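Local coordinates for protein 5'-deoxynucleotidase (Pyrococcus horikoshii, PDB 2CQZ) that probably hydrolyses 2'-deoxyribonucleoside 5'-phosphates to deoxyribonucleosides and phosphate, as a metal-dependent phosphohydrolase of the HD-domain superfamily, at residues V123-K128 against L159-Y164. Residues are numbered along the deposited sequence; the frame is centred on the assembly and turned at random.
With NI (nickel (II) ion), chain G.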
# COMPACT_ATOMS: atom_id res chain seq x y z
N VAL A 123 -0.41 32.28 -1.38
CA VAL A 123 -0.64 30.90 -1.79
C VAL A 123 0.69 30.24 -2.11
O VAL A 123 0.90 29.07 -1.79
CB VAL A 123 -1.56 30.82 -3.03
CG1 VAL A 123 -1.75 29.37 -3.44
CG2 VAL A 123 -2.91 31.47 -2.72
N ARG A 124 1.58 31.00 -2.74
CA ARG A 124 2.90 30.48 -3.12
C ARG A 124 3.69 30.09 -1.88
O ARG A 124 4.41 29.08 -1.89
CB ARG A 124 3.67 31.52 -3.94
CG ARG A 124 5.02 31.05 -4.41
CD ARG A 124 4.89 30.04 -5.54
NE ARG A 124 4.27 30.63 -6.72
CZ ARG A 124 4.07 29.97 -7.86
NH1 ARG A 124 4.45 28.70 -7.98
NH2 ARG A 124 3.49 30.58 -8.90
N ILE A 125 3.56 30.89 -0.82
CA ILE A 125 4.24 30.63 0.45
C ILE A 125 3.63 29.40 1.10
O ILE A 125 4.35 28.52 1.58
CB ILE A 125 4.11 31.84 1.41
CG1 ILE A 125 4.96 33.00 0.90
CG2 ILE A 125 4.52 31.45 2.84
CD1 ILE A 125 4.83 34.26 1.74
N ALA A 126 2.30 29.34 1.10
CA ALA A 126 1.55 28.21 1.67
C ALA A 126 1.98 26.95 0.94
O ALA A 126 2.26 25.92 1.56
CB ALA A 126 0.06 28.43 1.49
N ASP A 127 2.05 27.05 -0.38
CA ASP A 127 2.46 25.92 -1.18
C ASP A 127 3.80 25.38 -0.75
O ASP A 127 4.00 24.17 -0.67
CB ASP A 127 2.59 26.31 -2.63
CG ASP A 127 2.92 25.14 -3.49
OD1 ASP A 127 2.08 24.23 -3.56
OD2 ASP A 127 4.02 25.13 -4.08
N LYS A 128 4.73 26.29 -0.50
CA LYS A 128 6.07 25.91 -0.10
C LYS A 128 6.14 25.41 1.33
O LYS A 128 6.90 24.49 1.64
CB LYS A 128 7.02 27.10 -0.30
CG LYS A 128 7.33 27.38 -1.75
CD LYS A 128 8.17 28.65 -1.91
CE LYS A 128 8.42 28.97 -3.38
NZ LYS A 128 9.08 27.83 -4.09
N LEU A 159 10.12 36.72 -1.44
CA LEU A 159 8.81 37.30 -1.70
C LEU A 159 8.51 38.41 -0.69
O LEU A 159 8.70 38.24 0.51
CB LEU A 159 7.73 36.20 -1.63
CG LEU A 159 7.88 35.02 -2.61
CD1 LEU A 159 6.77 34.01 -2.38
CD2 LEU A 159 7.84 35.53 -4.04
N GLU A 160 8.06 39.55 -1.20
CA GLU A 160 7.76 40.68 -0.34
C GLU A 160 6.93 40.32 0.87
O GLU A 160 7.28 40.64 2.00
CB GLU A 160 7.00 41.75 -1.10
CG GLU A 160 7.79 42.50 -2.12
CD GLU A 160 6.93 43.53 -2.81
OE1 GLU A 160 6.17 43.15 -3.73
OE2 GLU A 160 6.99 44.72 -2.41
N LEU A 161 5.80 39.67 0.61
CA LEU A 161 4.86 39.27 1.65
C LEU A 161 5.50 38.56 2.84
O LEU A 161 4.98 38.67 3.96
CB LEU A 161 3.76 38.39 1.05
CG LEU A 161 2.55 38.15 1.95
CD1 LEU A 161 1.90 39.48 2.29
CD2 LEU A 161 1.57 37.24 1.24
N SER A 162 6.60 37.84 2.62
CA SER A 162 7.27 37.10 3.70
C SER A 162 7.70 38.02 4.84
O SER A 162 7.77 37.61 6.00
CB SER A 162 8.48 36.34 3.16
OG SER A 162 9.48 37.23 2.73
N LYS A 163 7.99 39.27 4.49
CA LYS A 163 8.38 40.30 5.43
C LYS A 163 7.48 40.28 6.68
O LYS A 163 7.95 40.49 7.80
CB LYS A 163 8.29 41.66 4.71
CG LYS A 163 7.66 42.78 5.53
CD LYS A 163 7.38 44.03 4.70
CE LYS A 163 6.72 45.11 5.56
NZ LYS A 163 6.50 46.41 4.86
N TYR A 164 6.19 40.01 6.48
CA TYR A 164 5.23 39.95 7.58
C TYR A 164 5.21 38.60 8.31
O TYR A 164 4.50 38.44 9.30
CB TYR A 164 3.82 40.21 7.06
CG TYR A 164 3.63 41.56 6.41
CD1 TYR A 164 3.30 42.68 7.17
CD2 TYR A 164 3.76 41.71 5.04
CE1 TYR A 164 3.09 43.92 6.57
CE2 TYR A 164 3.56 42.94 4.42
CZ TYR A 164 3.22 44.05 5.19
OH TYR A 164 2.98 45.26 4.57
NI NI G . 1.30 22.95 -4.99
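Ile125 reaches from helix 118-140 past the side chain of Leu159, the two running alongside each other in opposite directions, so that Ile125 CG1 lies 3.9 Å from Leu159 CD1. With CG1 anti to the carbonyl carbon (chi1 -71°) and the chain extended beyond it (chi2 176°), Ile125 CD1 is carried past the tip of Leu159 and against Leu161 and Ser162 of the 3-10 segment 160-164, 4.1 Å from Ser162 N and 4.3 Å from Leu161 CB. Leu159 CD1 also lies 4.0 Å from Arg124 CG, where the two side chains cross at about a right angle; this methyl thus sits against two successive residues of the helix. Past CG the arginine bends at chi2 and chi3, and its guanidinium turns to Tyr112, hydrogen-bonding the carbonyl O of Tyr112 through NH2 and making a cation-pi contact with the ring.

The first residues of the 3-10 segment are gripped by the carbonyl of Leu159, whose O accepts both Ser162 N, at 3.0 Å, and Ser162 OG, at 2.6 Å. The hydroxyl approaches nearly along the C=O axis (162°), and these two bonds fix the hydroxyl and backbone N of the buried Ser162. Elsewhere on the helix, Asp127 OD1 binds the nickel ion at 2.1 Å, completing the H...HD...D set with His36, His70 and Asp71. One turn before Ile125, Gln121 OE1 accepts from Leu161 N, a polar tie beside the apolar patch. Between 123-128 and 159-164 themselves, aliphatic groups meet in van der Waals contact, so the packing is largely non-directional.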